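Long-range contact in Tautomerase_3 domain-containing protein (Corynebacterium halotolerans YIM 70093 = DSM 44683, PDB 7M58), which belongs to the cis-3-chloroacrylic acid dehalogenase family of the tautomerase superfamily and probably works as a hydrolase, assembled as a trimer: residues P1-I12 with E60-D68. Numbering follows the deposited sequence.
Sequences PSYAVSSRAGLI and EGHVWIHAD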
loop_
_atom_site.group_PDB
_atom_site.type_symbol
_atom_site.label_atom_id
_atom_site.label_comp_id
_atom_site.label_asym_id
_atom_site.label_seq_id
_atom_site.Cartn_x
_atom_site.Cartn_y
_atom_site.Cartn_z
ATOM N N PRO A 1 -9.860 0.811 9.568
ATOM C CA PRO A 1 -8.634 0.003 9.539
ATOM C C PRO A 1 -8.679 -1.154 8.562
ATOM O O PRO A 1 -9.589 -1.975 8.647
ATOM C CB PRO A 1 -8.539 -0.547 10.962
ATOM C CG PRO A 1 -9.962 -0.617 11.418
ATOM C CD PRO A 1 -10.635 0.586 10.802
ATOM N N SER A 2 -7.712 -1.218 7.652
ATOM C CA SER A 2 -7.570 -2.345 6.736
ATOM C C SER A 2 -6.182 -2.930 6.925
ATOM O O SER A 2 -5.180 -2.235 6.745
ATOM C CB SER A 2 -7.788 -1.950 5.277
ATOM O OG SER A 2 -6.775 -1.079 4.849
ATOM N N TYR A 3 -6.132 -4.182 7.355
ATOM C CA TYR A 3 -4.895 -4.938 7.430
ATOM C C TYR A 3 -4.683 -5.707 6.134
ATOM O O TYR A 3 -5.531 -6.518 5.744
ATOM C CB TYR A 3 -4.932 -5.895 8.618
ATOM C CG TYR A 3 -4.932 -5.173 9.936
ATOM C CD1 TYR A 3 -6.114 -4.715 10.498
ATOM C CD2 TYR A 3 -3.743 -4.932 10.612
ATOM C CE1 TYR A 3 -6.121 -4.049 11.695
ATOM C CE2 TYR A 3 -3.743 -4.266 11.817
ATOM C CZ TYR A 3 -4.935 -3.820 12.348
ATOM O OH TYR A 3 -4.946 -3.158 13.552
ATOM N N ALA A 4 -3.564 -5.451 5.462
ATOM C CA ALA A 4 -3.146 -6.271 4.337
ATOM C C ALA A 4 -2.018 -7.179 4.806
ATOM O O ALA A 4 -1.063 -6.722 5.441
ATOM C CB ALA A 4 -2.722 -5.409 3.153
ATOM N N VAL A 5 -2.161 -8.471 4.548
ATOM C CA VAL A 5 -1.241 -9.492 5.037
ATOM C C VAL A 5 -0.624 -10.147 3.820
ATOM O O VAL A 5 -1.336 -10.751 3.012
ATOM C CB VAL A 5 -1.947 -10.542 5.907
ATOM C CG1 VAL A 5 -0.968 -11.627 6.289
ATOM C CG2 VAL A 5 -2.621 -9.899 7.138
ATOM N N SER A 6 0.686 -10.023 3.676
ATOM C CA SER A 6 1.389 -10.575 2.531
ATOM C C SER A 6 2.220 -11.762 2.978
ATOM O O SER A 6 2.982 -11.655 3.951
ATOM C CB SER A 6 2.295 -9.526 1.883
ATOM O OG SER A 6 1.518 -8.517 1.273
ATOM N N SER A 7 2.065 -12.883 2.270
ATOM C CA SER A 7 2.801 -14.111 2.535
ATOM C C SER A 7 2.789 -14.959 1.274
ATOM O O SER A 7 1.922 -14.794 0.408
ATOM C CB SER A 7 2.201 -14.905 3.695
ATOM O OG SER A 7 0.861 -15.277 3.420
ATOM N N ARG A 8 3.772 -15.859 1.179
ATOM C CA ARG A 8 3.794 -16.871 0.124
ATOM C C ARG A 8 2.463 -17.601 0.052
ATOM O O ARG A 8 1.968 -18.106 1.063
ATOM C CB ARG A 8 4.920 -17.868 0.390
ATOM C CG ARG A 8 4.886 -19.097 -0.496
ATOM C CD ARG A 8 5.634 -18.930 -1.793
ATOM N NE ARG A 8 6.198 -20.209 -2.241
ATOM C CZ ARG A 8 5.528 -21.105 -2.966
ATOM N NH1 ARG A 8 4.275 -20.852 -3.347
ATOM N NH2 ARG A 8 6.116 -22.242 -3.327
ATOM N N ALA A 9 1.864 -17.617 -1.134
ATOM C CA ALA A 9 0.659 -18.410 -1.340
ATOM C C ALA A 9 0.874 -19.819 -0.809
ATOM O O ALA A 9 1.850 -20.493 -1.163
ATOM C CB ALA A 9 0.286 -18.450 -2.820
ATOM N N GLY A 10 -0.048 -20.261 0.036
ATOM C CA GLY A 10 0.035 -21.546 0.677
ATOM C C GLY A 10 0.511 -21.497 2.111
ATOM O O GLY A 10 0.290 -22.457 2.853
ATOM N N LEU A 11 1.131 -20.397 2.533
ATOM C CA LEU A 11 1.595 -20.335 3.915
ATOM C C LEU A 11 0.433 -20.269 4.889
ATOM O O LEU A 11 0.481 -20.886 5.958
ATOM C CB LEU A 11 2.532 -19.149 4.130
ATOM C CG LEU A 11 2.957 -18.956 5.589
ATOM C CD1 LEU A 11 3.900 -20.090 6.007
ATOM C CD2 LEU A 11 3.638 -17.599 5.758
ATOM N N ILE A 12 -0.609 -19.523 4.559
ATOM C CA ILE A 12 -1.736 -19.353 5.459
ATOM C C ILE A 12 -2.937 -20.066 4.853
ATOM O O ILE A 12 -3.560 -19.548 3.917
ATOM C CB ILE A 12 -2.028 -17.874 5.725
ATOM C CG1 ILE A 12 -0.710 -17.161 6.075
ATOM C CG2 ILE A 12 -3.053 -17.746 6.856
ATOM C CD1 ILE A 12 -0.795 -15.650 6.390
ATOM N N GLU A 60 10.328 -19.359 3.575
ATOM C CA GLU A 60 8.909 -19.543 3.285
ATOM C C GLU A 60 8.053 -18.958 4.409
ATOM O O GLU A 60 7.033 -18.306 4.152
ATOM C CB GLU A 60 8.629 -21.035 3.054
ATOM C CG GLU A 60 7.398 -21.349 2.203
ATOM C CD GLU A 60 6.232 -21.915 3.003
ATOM O OE1 GLU A 60 6.464 -22.357 4.157
ATOM O OE2 GLU A 60 5.091 -21.938 2.464
ATOM N N GLY A 61 8.469 -19.166 5.659
ATOM C CA GLY A 61 7.755 -18.669 6.816
ATOM C C GLY A 61 8.027 -17.212 7.115
ATOM O O GLY A 61 8.620 -16.889 8.149
ATOM N N HIS A 62 7.610 -16.329 6.217
ATOM C CA HIS A 62 7.766 -14.893 6.397
ATOM C C HIS A 62 6.450 -14.216 6.048
ATOM O O HIS A 62 5.840 -14.524 5.014
ATOM C CB HIS A 62 8.895 -14.332 5.532
ATOM C CG HIS A 62 9.124 -12.874 5.736
ATOM N ND1 HIS A 62 9.900 -12.379 6.762
ATOM C CD2 HIS A 62 8.659 -11.795 5.061
ATOM C CE1 HIS A 62 9.904 -11.059 6.711
ATOM N NE2 HIS A 62 9.162 -10.678 5.686
ATOM N N VAL A 63 6.016 -13.296 6.908
ATOM C CA VAL A 63 4.751 -12.601 6.740
ATOM C C VAL A 63 4.989 -11.110 6.940
ATOM O O VAL A 63 5.686 -10.702 7.875
ATOM C CB VAL A 63 3.697 -13.118 7.742
ATOM C CG1 VAL A 63 2.447 -12.250 7.690
ATOM C CG2 VAL A 63 3.364 -14.556 7.471
ATOM N N TRP A 64 4.406 -10.297 6.069
ATOM C CA TRP A 64 4.435 -8.849 6.219
ATOM C C TRP A 64 3.005 -8.360 6.391
ATOM O O TRP A 64 2.129 -8.722 5.601
ATOM C CB TRP A 64 5.083 -8.156 5.016
ATOM C CG TRP A 64 5.133 -6.634 5.126
ATOM C CD1 TRP A 64 5.672 -5.894 6.155
ATOM C CD2 TRP A 64 4.649 -5.687 4.170
ATOM N NE1 TRP A 64 5.552 -4.546 5.889
ATOM C CE2 TRP A 64 4.918 -4.392 4.683
ATOM C CE3 TRP A 64 4.004 -5.802 2.939
ATOM C CZ2 TRP A 64 4.565 -3.226 3.996
ATOM C CZ3 TRP A 64 3.653 -4.644 2.264
ATOM C CH2 TRP A 64 3.933 -3.372 2.797
ATOM N N ILE A 65 2.773 -7.571 7.437
ATOM C CA ILE A 65 1.458 -7.034 7.765
ATOM C C ILE A 65 1.533 -5.528 7.550
ATOM O O ILE A 65 2.327 -4.850 8.218
ATOM C CB ILE A 65 1.076 -7.336 9.220
ATOM C CG1 ILE A 65 1.246 -8.817 9.552
ATOM C CG2 ILE A 65 -0.358 -6.913 9.489
ATOM C CD1 ILE A 65 0.066 -9.638 9.263
ATOM N N HIS A 66 0.701 -4.997 6.652
ATOM C CA HIS A 66 0.572 -3.554 6.451
ATOM C C HIS A 66 -0.803 -3.103 6.909
ATOM O O HIS A 66 -1.816 -3.558 6.372
ATOM C CB HIS A 66 0.759 -3.131 4.999
ATOM C CG HIS A 66 0.647 -1.647 4.811
ATOM N ND1 HIS A 66 1.739 -0.804 4.790
ATOM C CD2 HIS A 66 -0.441 -0.849 4.698
ATOM C CE1 HIS A 66 1.329 0.443 4.638
ATOM N NE2 HIS A 66 0.010 0.442 4.580
ATOM N N ALA A 67 -0.839 -2.177 7.854
ATOM C CA ALA A 67 -2.089 -1.726 8.444
ATOM C C ALA A 67 -2.305 -0.252 8.142
ATOM O O ALA A 67 -1.422 0.562 8.407
ATOM C CB ALA A 67 -2.063 -1.960 9.951
ATOM N N ASP A 68 -3.479 0.105 7.635
ATOM C CA ASP A 68 -3.849 1.510 7.491
ATOM C C ASP A 68 -4.831 1.834 8.618
ATOM O O ASP A 68 -5.918 1.256 8.689
ATOM C CB ASP A 68 -4.466 1.814 6.120
ATOM C CG ASP A 68 -3.446 1.760 4.943
ATOM O OD1 ASP A 68 -2.587 2.665 4.820
ATOM O OD2 ASP A 68 -3.532 0.829 4.100
#
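Val5 and Ile65 lie side by side on the helix-covered face of two antiparallel strands, and from this pair the packing spreads to both ends. The chi1 of Ile65 (-51°) sets CG1 beside its own backbone N, and from there CD1 reaches the fork of Val5, 3.4 Å from CG2 and only slightly farther from CG1. Val63 CG1 meets the same CG1 branch of Val5, at 3.7 Å. Toward the start of strand 2-8, the Tyr3 ring receives Ile65 CG2 at its edge, while Ala67 CB sits obliquely, 3.4 Å from CE2; the Tyr3 hydroxyl hydrogen-bonds His28 ND1 of helix 14-31, which also packs on Val5 through Leu24.

Beneath these side chains the backbones of Ser2, Ala4 and Ser6 exchange paired hydrogen bonds with Asp68, His66 and Trp64. The Ser6 N to Trp64 O bond, at 2.7 Å, is practically straight (179°), whereas Ser2 N to Asp68 O is longer and bent to 148°. Ser2, Ala4, Ser6, Trp64, His66 and Asp68 point to the other face, where neighbouring subunits pack on Ser2, Trp64, His66 and Asp68.

Past Ser7 the strands part and the contact becomes looser and more solvent-exposed. Leu11, brought back by a type II turn from Arg8, still presses CD2 on Val63 CG2 at 3.5 Å, but its CD1 only lies alongside the solvent-exposed Glu60 carboxylate. Arg8 crosses Glu60 at about a right angle, with NE 5.1 Å from OE2; any attraction is probably weak, since no salt bridge forms.

Strands 2-8 and 63-70 are the central, antiparallel pair of the four-stranded mixed sheet, each opening one beta-alpha-beta unit of the tautomerase fold. Pro1, just before strand 2-8 and beside a bound sulfate, is the N-terminal proline characteristic of the superfamily.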